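PDB 3FYM: putative uncharacterized protein from Staphylococcus aureus subsp. aureus Mu50, which is of unknown function but is probably a DNA-binding membrane protein, contacting DNA through the helix-turn-helix domain of its N-terminal soluble part. Local coordinates for residues A[5-10]-A[66-71]; A[17-22]-A[32-37]; A[26-31]-A[54-59]. One frame throughout, in Å; residues are numbered along the deposited sequence. Where two conformers were deposited one is given.

Contact 1 of 3, residues A[5-10]-A[66-71]; sequences GEALKG and NQLIQA
A7 and L8, neighbours on helix 4-14, both lean on a single side chain of helix 65-71, L68, whose two methyls divide the work between them. A7 sends its CB at the other helix and comes within 4.2 Å of L68 CD1. The backbones stay well apart here, with 8.7 Å between A7 CA and L68 CA; the touching atoms all belong to side chains, and no hydrogen bond crosses from one helix to the other. Helices 4-14 and 65-71 are the first and last of the five in this all-helical domain, and L68 is thus where the end of the helix-turn-helix fold closes back on its beginning. L8, the next residue, does not start out toward L68, but its branched end does: L8 CD2 sits 3.7 Å from L68 CD2, and L8 CG lies 4.2 Å from the same methyl, the two leucines crossing obliquely. L68 has CG anti to its backbone N (chi1 179°), which points the fork at A7 and L8. The two segments bury 99 Å² between them, both sides summed. Beyond this pair of helices, L8 also touches Y57 of helix 50-60 and I36 of helix 30-37, while L68 also touches I54 of helix 50-60 and I63 in the loop that precedes its own helix.

Contact 2 of 3, residues A[17-22]-A[32-37]; sequences MTLTEL and MLVHIE. With ZN (zinc ion), chain B.
L19, the first residue of helix 19-26, pushes its forked end onto helix 30-37; these helices form the helix-turn-helix motif, in which helix 30-37 would be the recognition helix, as in other helix-turn-helix proteins. One methyl, L19 CD1, packs tightly on V34 CG2 at 3.5 Å, the two side chains crossing at about a right angle. The other, L19 CD2, rests 4.1 Å from L33 CB and 3.7 Å from E37 OE2, so it bridges a hydrocarbon patch and a carboxylate. One turn on, L22 lays its CG and CD2 against the two methyls of L33: L22 CG is 3.8 Å from L33 CD1, and L22 CD2 is 3.9 Å from L33 CD2.

Further out, the buried E37 carboxylate is held beside L19 by R12, a salt bridge to OE2, and by the hydroxyl of Y57, which shares that oxygen. T18 caps helix 19-26 with a weak bond from E21 N to T18 OG1, nearly straight at 173°. H35 plays no part in the leucine packing: E40 OE1 holds its ND1, M32 SD lies in plane at the ring edge, and, together with E31, it binds the zinc ion, H35 NE2 at 2.0 Å.

Contact 3 of 3, residues A[26-31]-A[54-59]; sequences TGIKRE and IRKYAS. With ZN (zinc ion), chain B.
Y57, the aromatic ring of this contact, belongs to helix 50-60, which packs against the turn of the helix-turn-helix motif. It meets T26 with its backbone and turns its ring elsewhere: T26 CG2 lies 4.1 Å from Y57 CA, while the ring packs with L22 of helix 19-26, with L33 on helix 30-37 and with L8 and R12 on helix 4-14, its hydroxyl being taken by E37. The second flat group, the E31 carboxylate, meets zinc through one oxygen: E31 OE2 is 1.9 Å from the metal and E31 OE1 4.0 Å away, so binding is monodentate, with H35 and a water also coordinated. Between T26 and E31 runs the turn itself, entered through G27, whose positive phi (74°) breaks off helix 19-26, and left at K29, the N-cap of helix 30-37. T26 OG1, bonded to L22 O one turn back, also accepts a weak bond from I28 N at 3.4 Å, tying the turn to the helix it leaves. Helix 50-60 reaches the turn chiefly through K56. In one of its two modelled conformers the lysine chain leaves trans to the backbone N and bends at the next bond (chi2 59°), lying along the end of helix 19-26: K56 CG sits 3.7 Å from T26 O. I28, buried, slants past the same lysine and brings its CD1 to 4.1 Å from K56 CB.

Contacts 2 and 3 share helix 30-37 and lie close, their centres about 7 Å apart; the centre of contact 1 is about 14 Å from that of contact 2 and about 12 Å from that of contact 3. Y57 joins all three: its OH has its short, main partner in E37 OE2 at 2.6 Å, and makes a longer approach to L8 O at 3.3 Å. K9 CD packs on E37 OE1 at 3.4 Å, linking contact 1 to contact 2, and N66 OD1 to R55 NH2, 2.8 Å, links it to contact 3. Zinc joins the last two, with E31 contributed by contact 3 and H35, one turn later, by contact 2, on a side of helix 30-37 away from the leucine packing.

Contact 1 of 3, residues A[5-10]-A[66-71]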
ATOM      1  N   GLY A   5       6.080   0.527   2.719  1.00  8.91           N
ATOM      2  CA  GLY A   5       5.982   1.356   1.519  1.00 10.68           C
ATOM      3  C   GLY A   5       7.198   1.198   0.644  1.00  9.73           C
ATOM      4  O   GLY A   5       7.128   1.179  -0.599  1.00 10.97           O
ATOM      5  N   GLU A   6       8.374   1.043   1.169  1.00 10.37           N
ATOM      6  CA  GLU A   6       9.602   0.795   0.462  1.00 11.28           C
ATOM      7  C   GLU A   6       9.578  -0.573  -0.165  1.00 11.13           C
ATOM      8  O   GLU A   6      10.066  -0.744  -1.301  1.00 11.99           O
ATOM      9  CB  GLU A   6      10.823   0.904   1.389  1.00 13.95           C
ATOM     10  CG  GLU A   6      11.112   2.308   1.850  1.00 16.55           C
ATOM     11  CD  GLU A   6      12.054   2.439   3.028  1.00 20.09           C
ATOM     12  OE1 GLU A   6      12.411   1.481   3.726  1.00 21.46           O
ATOM     13  OE2 GLU A   6      12.436   3.591   3.257  1.00 31.70           O
ATOM     14  N   ALA A   7       9.028  -1.568   0.531  1.00 10.33           N
ATOM     15  CA  ALA A   7       8.911  -2.906  -0.071  1.00 11.08           C
ATOM     16  C   ALA A   7       8.047  -2.840  -1.317  1.00 10.12           C
ATOM     17  O   ALA A   7       8.351  -3.415  -2.364  1.00 11.44           O
ATOM     18  CB  ALA A   7       8.372  -3.904   0.927  1.00 11.70           C
ATOM     19  N   LEU A   8       6.882  -2.180  -1.209  1.00  9.48           N
ATOM     20  CA  LEU A   8       5.961  -2.061  -2.328  1.00  9.92           C
ATOM     21  C   LEU A   8       6.572  -1.286  -3.490  1.00 10.25           C
ATOM     22  O   LEU A   8       6.550  -1.722  -4.634  1.00 11.12           O
ATOM     23  CB  LEU A   8       4.638  -1.402  -1.861  1.00  9.26           C
ATOM     24  CG  LEU A   8       3.788  -2.265  -0.933  1.00  9.74           C
ATOM     25  CD1 LEU A   8       2.715  -1.395  -0.317  1.00 11.44           C
ATOM     26  CD2 LEU A   8       3.179  -3.457  -1.676  1.00 11.40           C
ATOM     27  N   LYS A   9       7.118  -0.125  -3.176  1.00 10.42           N
ATOM     28  CA  LYS A   9       7.737   0.740  -4.215  1.00 10.83           C
ATOM     29  C   LYS A   9       8.874   0.016  -4.900  1.00 11.83           C
ATOM     30  O   LYS A   9       9.036   0.123  -6.110  1.00 12.65           O
ATOM     31  CB  LYS A   9       8.188   2.049  -3.604  1.00 11.16           C
ATOM     32  CG  LYS A   9       8.744   3.062  -4.606  1.00 13.02           C
ATOM     33  CD  LYS A   9       9.133   4.362  -3.969  1.00 13.12           C
ATOM     34  CE  LYS A   9       9.569   5.410  -4.968  1.00 15.84           C
ATOM     35  NZ  LYS A   9       9.818   6.692  -4.273  1.00 18.26           N
ATOM     36  N   GLY A  10       9.717  -0.668  -4.139  1.00 11.87           N
ATOM     37  CA  GLY A  10      10.823  -1.379  -4.695  1.00 13.59           C
ATOM     38  C   GLY A  10      10.349  -2.374  -5.731  1.00 13.27           C
ATOM     39  O   GLY A  10      10.908  -2.534  -6.835  1.00 15.25           O
ATOM     40  N   ASN A  66      -1.093 -10.975   2.921  1.00  8.43           N
ATOM     41  CA  ASN A  66      -1.201 -11.212   4.346  1.00  8.13           C
ATOM     42  C   ASN A  66       0.166 -11.265   5.032  1.00  8.50           C
ATOM     43  O   ASN A  66       0.335 -10.731   6.119  1.00  8.65           O
ATOM     44  CB  ASN A  66      -1.969 -12.483   4.662  1.00  8.39           C
ATOM     45  CG  ASN A  66      -3.441 -12.394   4.384  1.00  7.89           C
ATOM     46  OD1 ASN A  66      -4.023 -11.312   4.205  1.00  9.28           O
ATOM     47  ND2 ASN A  66      -4.068 -13.553   4.386  1.00  9.21           N
ATOM     48  N   GLN A  67       1.121 -11.929   4.392  1.00  9.95           N
ATOM     49  CA  GLN A  67       2.405 -12.057   5.095  1.00 12.03           C
ATOM     50  C   GLN A  67       3.194 -10.758   4.991  1.00 10.67           C
ATOM     51  O   GLN A  67       3.961 -10.469   5.878  1.00 10.41           O
ATOM     52  CB  GLN A  67       3.210 -13.283   4.795  1.00 11.02           C
ATOM     53  CG  GLN A  67       3.849 -13.137   3.464  1.00 14.32           C
ATOM     54  CD  GLN A  67       4.467 -14.415   2.851  1.00 12.24           C
ATOM     55  OE1 GLN A  67       4.280 -15.524   3.371  1.00 13.93           O
ATOM     56  NE2 GLN A  67       5.090 -14.322   1.713  1.00 11.66           N
ATOM     57  N   LEU A  68       3.001  -9.918   3.939  1.00  9.83           N
ATOM     58  CA  LEU A  68       3.603  -8.574   3.924  1.00  9.40           C
ATOM     59  C   LEU A  68       3.061  -7.757   5.077  1.00  8.93           C
ATOM     60  O   LEU A  68       3.826  -7.112   5.808  1.00  9.64           O
ATOM     61  CB  LEU A  68       3.279  -7.906   2.587  1.00  9.62           C
ATOM     62  CG  LEU A  68       3.818  -6.471   2.438  1.00  9.73           C
ATOM     63  CD1 LEU A  68       5.341  -6.485   2.261  1.00 11.22           C
ATOM     64  CD2 LEU A  68       3.138  -5.707   1.295  1.00 11.48           C
ATOM     65  N   ILE A  69       1.741  -7.733   5.218  1.00  8.60           N
ATOM     66  CA  ILE A  69       1.092  -6.968   6.287  1.00  8.31           C
ATOM     67  C   ILE A  69       1.590  -7.439   7.653  1.00  8.43           C
ATOM     68  O   ILE A  69       1.933  -6.641   8.516  1.00  9.51           O
ATOM     69  CB  ILE A  69      -0.432  -7.009   6.106  1.00  8.34           C
ATOM     70  CG1 ILE A  69      -0.839  -6.253   4.834  1.00  8.96           C
ATOM     71  CG2 ILE A  69      -1.157  -6.500   7.345  1.00  9.08           C
ATOM     72  CD1 ILE A  69      -2.152  -6.688   4.255  1.00 10.26           C
ATOM     73  N   GLN A  70       1.644  -8.767   7.836  1.00  8.68           N
ATOM     74  CA  GLN A  70       2.124  -9.336   9.094  1.00  9.37           C
ATOM     75  C   GLN A  70       3.566  -8.913   9.404  1.00  9.87           C
ATOM     76  O   GLN A  70       3.894  -8.624  10.525  1.00 11.43           O
ATOM     77  CB  GLN A  70       2.025 -10.869   8.974  1.00  9.77           C
ATOM     78  CG  GLN A  70       2.503 -11.614  10.159  1.00 11.53           C
ATOM     79  CD  GLN A  70       2.339 -13.104   9.937  1.00 11.33           C
ATOM     80  OE1 GLN A  70       1.602 -13.888  10.599  1.00 14.69           O
ATOM     81  NE2 GLN A  70       3.128 -13.518   9.005  1.00  9.89           N
ATOM     82  N   ALA A  71       4.420  -8.873   8.387  1.00 10.59           N
ATOM     83  CA  ALA A  71       5.827  -8.517   8.595  1.00 13.06           C
ATOM     84  C   ALA A  71       5.997  -7.040   8.940  1.00 13.15           C
ATOM     85  O   ALA A  71       7.060  -6.625   9.379  1.00 20.61           O
ATOM     86  CB  ALA A  71       6.627  -8.839   7.333  1.00 17.12           C
TER

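Contact 2 of 3, residues A[17-22]-A[32-37]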
ATOM      1  N   MET A  17       7.065  -0.613 -13.488  1.00 16.72           N
ATOM      2  CA  MET A  17       5.714  -0.114 -13.493  1.00 15.89           C
ATOM      3  C   MET A  17       5.650   1.327 -12.985  1.00 14.40           C
ATOM      4  O   MET A  17       6.165   1.672 -11.961  1.00 16.79           O
ATOM      5  CB  MET A  17       4.833  -1.038 -12.639  1.00 15.34           C
ATOM      6  CG  MET A  17       3.348  -0.698 -12.676  1.00 15.97           C
ATOM      7  SD  MET A  17       2.321  -1.687 -11.584  1.00 18.00           S
ATOM      8  CE  MET A  17       2.488  -3.289 -12.404  1.00 22.50           C
ATOM      9  N   THR A  18       4.953   2.165 -13.766  1.00 15.79           N
ATOM     10  CA  THR A  18       4.795   3.574 -13.318  1.00 14.64           C
ATOM     11  C   THR A  18       3.609   3.670 -12.343  1.00 13.41           C
ATOM     12  O   THR A  18       2.760   2.790 -12.237  1.00 13.53           O
ATOM     13  CB  THR A  18       4.631   4.533 -14.451  1.00 18.96           C
ATOM     14  OG1 THR A  18       3.436   4.089 -15.061  1.00 18.64           O
ATOM     15  CG2 THR A  18       5.600   4.480 -15.578  1.00 22.38           C
ATOM     16  N   LEU A  19       3.589   4.776 -11.606  1.00 12.95           N
ATOM     17  CA  LEU A  19       2.447   5.129 -10.759  1.00 12.54           C
ATOM     18  C   LEU A  19       1.170   5.226 -11.551  1.00 12.84           C
ATOM     19  O   LEU A  19       0.134   4.824 -11.086  1.00 13.73           O
ATOM     20  CB  LEU A  19       2.700   6.385  -9.970  1.00 12.09           C
ATOM     21  CG  LEU A  19       3.705   6.252  -8.840  1.00 12.30           C
ATOM     22  CD1 LEU A  19       4.151   7.637  -8.421  1.00 13.05           C
ATOM     23  CD2 LEU A  19       3.129   5.469  -7.687  1.00 14.04           C
ATOM     24  N   THR A  20       1.297   5.757 -12.788  1.00 15.33           N
ATOM     25  CA  THR A  20       0.093   5.817 -13.611  1.00 17.24           C
ATOM     26  C   THR A  20      -0.547   4.478 -13.881  1.00 17.32           C
ATOM     27  O   THR A  20      -1.731   4.214 -13.788  1.00 18.20           O
ATOM     28  CB  THR A  20       0.424   6.530 -14.966  1.00 20.48           C
ATOM     29  OG1 THR A  20       0.971   7.806 -14.712  1.00 27.74           O
ATOM     30  CG2 THR A  20      -0.822   6.653 -15.819  1.00 25.34           C
ATOM     31  N   GLU A  21       0.174   3.489 -14.252  1.00 17.63           N
ATOM     32  CA  GLU A  21      -0.121   2.116 -14.464  1.00 17.76           C
ATOM     33  C   GLU A  21      -0.682   1.506 -13.165  1.00 15.96           C
ATOM     34  O   GLU A  21      -1.702   0.846 -13.207  1.00 17.99           O
ATOM     35  CB  GLU A  21       1.088   1.305 -14.972  1.00 19.12           C
ATOM     36  N   LEU A  22      -0.013   1.759 -12.039  1.00 14.29           N
ATOM     37  CA  LEU A  22      -0.519   1.179 -10.796  1.00 14.20           C
ATOM     38  C   LEU A  22      -1.858   1.755 -10.411  1.00 13.86           C
ATOM     39  O   LEU A  22      -2.716   1.026  -9.906  1.00 14.45           O
ATOM     40  CB  LEU A  22       0.560   1.374  -9.704  1.00 13.14           C
ATOM     41  CG  LEU A  22       0.213   0.683  -8.371  1.00 12.80           C
ATOM     42  CD1 LEU A  22       0.111  -0.843  -8.518  1.00 13.82           C
ATOM     43  CD2 LEU A  22       1.274   1.018  -7.354  1.00 12.99           C
ATOM     44  N   MET A  32      -2.578   8.762  -3.251  1.00  8.48           N
ATOM     45  CA  MET A  32      -2.669   7.818  -2.164  1.00  8.37           C
ATOM     46  C   MET A  32      -1.638   6.712  -2.294  1.00  8.56           C
ATOM     47  O   MET A  32      -1.077   6.272  -1.298  1.00  8.90           O
ATOM     48  CB  MET A  32      -4.091   7.259  -2.044  1.00  9.74           C
ATOM     49  CG  MET A  32      -5.149   8.329  -1.954  1.00 10.15           C
ATOM     50  SD  MET A  32      -4.813   9.516  -0.634  1.00 10.95           S
ATOM     51  CE  MET A  32      -5.953  10.839  -1.121  1.00 11.63           C
ATOM     52  N   LEU A  33      -1.359   6.267  -3.526  1.00  8.61           N
ATOM     53  CA  LEU A  33      -0.278   5.310  -3.737  1.00  9.16           C
ATOM     54  C   LEU A  33       1.050   5.891  -3.246  1.00  8.61           C
ATOM     55  O   LEU A  33       1.829   5.167  -2.611  1.00  8.88           O
ATOM     56  CB  LEU A  33      -0.169   4.929  -5.235  1.00 10.23           C
ATOM     57  CG  LEU A  33      -1.377   4.153  -5.776  1.00 11.68           C
ATOM     58  CD1 LEU A  33      -1.310   4.029  -7.299  1.00 15.51           C
ATOM     59  CD2 LEU A  33      -1.496   2.756  -5.160  1.00 11.98           C
ATOM     60  N   VAL A  34       1.348   7.143  -3.551  1.00  8.55           N
ATOM     61  CA  VAL A  34       2.582   7.767  -3.064  1.00  8.70           C
ATOM     62  C   VAL A  34       2.586   7.869  -1.585  1.00  8.02           C
ATOM     63  O   VAL A  34       3.593   7.629  -0.924  1.00  8.73           O
ATOM     64  CB  VAL A  34       2.809   9.102  -3.792  1.00  9.45           C
ATOM     65  CG1 VAL A  34       3.990   9.857  -3.173  1.00 10.10           C
ATOM     66  CG2 VAL A  34       3.068   8.862  -5.288  1.00 11.39           C
ATOM     67  N   HIS A  35       1.424   8.240  -0.970  1.00  8.19           N
ATOM     68  CA  HIS A  35       1.373   8.217   0.502  1.00  8.09           C
ATOM     69  C   HIS A  35       1.709   6.827   1.042  1.00  8.00           C
ATOM     70  O   HIS A  35       2.517   6.723   1.986  1.00  9.01           O
ATOM     71  CB  HIS A  35       0.045   8.693   1.043  1.00  7.90           C
ATOM     72  CG  HIS A  35      -0.272  10.133   0.851  1.00  7.59           C
ATOM     73  ND1 HIS A  35       0.676  11.122   1.038  1.00  8.16           N
ATOM     74  CD2 HIS A  35      -1.382  10.777   0.537  1.00  8.15           C
ATOM     75  CE1 HIS A  35       0.091  12.300   0.806  1.00  8.43           C
ATOM     76  NE2 HIS A  35      -1.195  12.149   0.501  1.00  7.68           N
ATOM     77  N   ILE A  36       1.156   5.780   0.456  1.00  8.42           N
ATOM     78  CA  ILE A  36       1.514   4.436   0.962  0.50  8.52           C
ATOM     79  C   ILE A  36       2.983   4.146   0.797  1.00  8.42           C
ATOM     80  O   ILE A  36       3.617   3.608   1.703  1.00  8.90           O
ATOM     81  CB  ILE A  36       0.632   3.392   0.255  0.50  9.13           C
ATOM     82  CG1 ILE A  36      -0.832   3.695   0.563  0.50 10.24           C
ATOM     83  CG2 ILE A  36       1.052   1.976   0.634  0.50  9.23           C
ATOM     84  CD1 ILE A  36      -1.844   3.101  -0.344  0.50 15.35           C
ATOM     85  N   GLU A  37       3.579   4.506  -0.357  1.00  8.89           N
ATOM     86  CA  GLU A  37       4.994   4.206  -0.605  1.00  8.79           C
ATOM     87  C   GLU A  37       5.887   4.894   0.428  1.00  9.10           C
ATOM     88  O   GLU A  37       6.983   4.427   0.683  1.00 10.36           O
ATOM     89  CB  GLU A  37       5.418   4.614  -2.028  1.00  9.02           C
ATOM     90  CG  GLU A  37       4.779   3.742  -3.078  1.00  8.96           C
ATOM     91  CD  GLU A  37       5.201   4.007  -4.510  1.00 10.21           C
ATOM     92  OE1 GLU A  37       5.857   5.010  -4.799  1.00 10.98           O
ATOM     93  OE2 GLU A  37       4.823   3.158  -5.364  1.00 11.39           O
TER
HETATM   94 ZN    ZN B2001      -2.425  13.670   0.252  1.00  8.45          ZN
HETATM   95  O   HOH W   1      -3.791  13.707   1.703  1.00  8.60           O

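Contact 3 of 3, residues A[26-31]-A[54-59]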
ATOM      1  N   THR A  26      -5.015  -0.696  -9.806  1.00 18.81           N
ATOM      2  CA  THR A  26      -5.518  -0.818  -8.436  1.00 16.97           C
ATOM      3  C   THR A  26      -6.804  -0.069  -8.239  1.00 17.43           C
ATOM      4  O   THR A  26      -7.563  -0.320  -7.299  1.00 20.77           O
ATOM      5  CB  THR A  26      -4.544  -0.283  -7.380  1.00 15.11           C
ATOM      6  OG1 THR A  26      -4.145   1.062  -7.727  1.00 15.37           O
ATOM      7  CG2 THR A  26      -3.237  -1.041  -7.397  1.00 15.99           C
ATOM      8  N   GLY A  27      -7.037   0.971  -9.054  1.00 17.88           N
ATOM      9  CA  GLY A  27      -8.100   1.908  -8.801  1.00 19.78           C
ATOM     10  C   GLY A  27      -7.922   2.888  -7.688  1.00 18.29           C
ATOM     11  O   GLY A  27      -8.804   3.657  -7.291  1.00 23.48           O
ATOM     12  N   ILE A  28      -6.861   3.047  -7.018  1.00 16.90           N
ATOM     13  CA  ILE A  28      -6.304   3.875  -6.006  1.00 14.93           C
ATOM     14  C   ILE A  28      -5.591   5.045  -6.714  1.00 13.76           C
ATOM     15  O   ILE A  28      -4.684   4.919  -7.507  1.00 16.02           O
ATOM     16  CB  ILE A  28      -5.347   3.156  -5.054  1.00 13.65           C
ATOM     17  CG1 ILE A  28      -5.997   1.904  -4.438  1.00 14.49           C
ATOM     18  CG2 ILE A  28      -4.884   4.107  -3.963  1.00 13.64           C
ATOM     19  CD1 ILE A  28      -5.001   0.990  -3.738  1.00 14.86           C
ATOM     20  N   LYS A  29      -5.972   6.250  -6.298  1.00 14.40           N
ATOM     21  CA  LYS A  29      -5.403   7.448  -6.899  0.50 13.89           C
ATOM     22  C   LYS A  29      -3.927   7.547  -6.578  1.00 11.73           C
ATOM     23  O   LYS A  29      -3.459   7.201  -5.482  1.00 10.39           O
ATOM     24  CB  LYS A  29      -6.099   8.714  -6.404  0.50 17.29           C
ATOM     25  CG  LYS A  29      -7.439   8.986  -7.086  0.50 19.56           C
ATOM     26  CD  LYS A  29      -8.017  10.302  -6.598  0.50 21.45           C
ATOM     27  CE  LYS A  29      -9.411  10.598  -7.165  0.50 24.51           C
ATOM     28  NZ  LYS A  29      -9.312  11.800  -8.048  0.50 29.83           N
ATOM     29  N   ARG A  30      -3.164   8.096  -7.527  1.00 12.34           N
ATOM     30  CA  ARG A  30      -1.705   8.189  -7.406  1.00 12.04           C
ATOM     31  C   ARG A  30      -1.302   8.890  -6.129  1.00  9.71           C
ATOM     32  O   ARG A  30      -0.313   8.496  -5.539  1.00 10.93           O
ATOM     33  CB  ARG A  30      -0.950   8.787  -8.626  1.00 14.08           C
ATOM     34  CG  ARG A  30      -1.166  10.207  -8.817  1.00 12.87           C
ATOM     35  CD  ARG A  30      -0.501  10.701 -10.046  1.00 11.61           C
ATOM     36  NE  ARG A  30       0.933  10.523 -10.287  1.00 10.80           N
ATOM     37  CZ  ARG A  30       1.512   9.766 -11.204  1.00 10.08           C
ATOM     38  NH1 ARG A  30       0.810   8.974 -11.968  1.00 10.94           N
ATOM     39  NH2 ARG A  30       2.858   9.781 -11.310  1.00 11.11           N
ATOM     40  N   GLU A  31      -2.015   9.939  -5.721  1.00  9.55           N
ATOM     41  CA  GLU A  31      -1.659  10.618  -4.472  1.00  8.78           C
ATOM     42  C   GLU A  31      -1.584   9.636  -3.335  1.00  8.20           C
ATOM     43  O   GLU A  31      -0.692   9.696  -2.481  1.00  8.58           O
ATOM     44  CB  GLU A  31      -2.689  11.706  -4.169  1.00  9.01           C
ATOM     45  CG  GLU A  31      -2.525  12.369  -2.829  1.00  9.41           C
ATOM     46  CD  GLU A  31      -3.626  13.295  -2.399  1.00  9.31           C
ATOM     47  OE1 GLU A  31      -4.549  13.540  -3.193  1.00 11.32           O
ATOM     48  OE2 GLU A  31      -3.618  13.785  -1.244  1.00 11.10           O
ATOM     49  N   ILE A  54      -2.873  -1.284   0.835  1.00  8.24           N
ATOM     50  CA  ILE A  54      -1.660  -2.116   0.749  1.00  8.21           C
ATOM     51  C   ILE A  54      -1.980  -3.439   0.088  1.00  8.30           C
ATOM     52  O   ILE A  54      -1.209  -3.928  -0.735  1.00  8.84           O
ATOM     53  CB  ILE A  54      -1.058  -2.293   2.154  1.00  8.12           C
ATOM     54  CG1 ILE A  54      -0.406  -0.992   2.646  1.00  8.94           C
ATOM     55  CG2 ILE A  54      -0.036  -3.427   2.189  1.00  9.35           C
ATOM     56  CD1 ILE A  54      -0.118  -0.979   4.123  1.00  9.74           C
ATOM     57  N   ARG A  55      -3.082  -4.054   0.470  1.00  8.64           N
ATOM     58  CA  ARG A  55      -3.488  -5.347  -0.074  1.00  9.14           C
ATOM     59  C   ARG A  55      -3.702  -5.289  -1.584  1.00  9.33           C
ATOM     60  O   ARG A  55      -3.249  -6.177  -2.320  1.00 10.19           O
ATOM     61  CB  ARG A  55      -4.753  -5.817   0.636  1.00 10.01           C
ATOM     62  CG  ARG A  55      -5.317  -7.110   0.212  1.00 10.79           C
ATOM     63  CD  ARG A  55      -6.537  -7.515   1.053  1.00 12.14           C
ATOM     64  NE  ARG A  55      -6.152  -7.613   2.486  1.00 11.35           N
ATOM     65  CZ  ARG A  55      -5.502  -8.659   2.993  1.00 10.12           C
ATOM     66  NH1 ARG A  55      -5.157  -8.634   4.240  1.00 10.41           N
ATOM     67  NH2 ARG A  55      -5.206  -9.695   2.248  1.00 10.55           N
ATOM     68  N   LYS A  56      -4.387  -4.253  -2.053  1.00  9.31           N
ATOM     69  CA  LYS A  56      -4.640  -4.162  -3.478  0.50 10.42           C
ATOM     70  C   LYS A  56      -3.347  -3.913  -4.239  1.00  9.69           C
ATOM     71  O   LYS A  56      -3.113  -4.498  -5.298  1.00 11.12           O
ATOM     72  CB  LYS A  56      -5.675  -3.065  -3.726  0.50 11.81           C
ATOM     73  CG  LYS A  56      -6.082  -2.997  -5.181  0.50 13.24           C
ATOM     74  CD  LYS A  56      -6.680  -4.285  -5.707  0.50 19.46           C
ATOM     75  CE  LYS A  56      -7.167  -4.169  -7.138  0.50 24.37           C
ATOM     76  NZ  LYS A  56      -7.970  -5.378  -7.490  0.50 30.64           N
ATOM     77  N   TYR A  57      -2.499  -3.010  -3.728  1.00  9.27           N
ATOM     78  CA  TYR A  57      -1.185  -2.768  -4.316  1.00  8.86           C
ATOM     79  C   TYR A  57      -0.425  -4.080  -4.415  1.00  9.07           C
ATOM     80  O   TYR A  57       0.063  -4.480  -5.487  1.00  9.76           O
ATOM     81  CB  TYR A  57      -0.517  -1.663  -3.526  1.00  8.50           C
ATOM     82  CG  TYR A  57       0.764  -1.071  -4.004  1.00  8.59           C
ATOM     83  CD1 TYR A  57       1.720  -1.732  -4.776  1.00  9.79           C
ATOM     84  CD2 TYR A  57       1.091   0.226  -3.629  1.00  8.81           C
ATOM     85  CE1 TYR A  57       2.876  -1.177  -5.168  1.00 10.18           C
ATOM     86  CE2 TYR A  57       2.287   0.829  -4.013  1.00  9.41           C
ATOM     87  CZ  TYR A  57       3.187   0.137  -4.772  1.00  9.62           C
ATOM     88  OH  TYR A  57       4.358   0.645  -5.203  1.00 11.06           O
ATOM     89  N   ALA A  58      -0.262  -4.743  -3.265  1.00  9.43           N
ATOM     90  CA  ALA A  58       0.500  -5.994  -3.200  1.00  9.74           C
ATOM     91  C   ALA A  58      -0.003  -6.985  -4.221  1.00  9.98           C
ATOM     92  O   ALA A  58       0.751  -7.641  -4.934  1.00 10.73           O
ATOM     93  CB  ALA A  58       0.463  -6.557  -1.790  1.00  9.99           C
ATOM     94  N   SER A  59      -1.327  -7.164  -4.291  1.00 11.17           N
ATOM     95  CA  SER A  59      -1.862  -8.173  -5.204  0.50 12.85           C
ATOM     96  C   SER A  59      -1.529  -7.834  -6.634  1.00 12.67           C
ATOM     97  O   SER A  59      -1.139  -8.718  -7.417  1.00 14.84           O
ATOM     98  CB  SER A  59      -3.371  -8.322  -4.961  0.50 15.02           C
ATOM     99  OG  SER A  59      -4.079  -7.236  -5.505  0.50 22.20           O
TER
HETATM  100 ZN    ZN B2001      -2.425  13.670   0.252  1.00  8.45          ZN
HETATM  101  O   HOH W   1      -3.791  13.707   1.703  1.00  8.60           O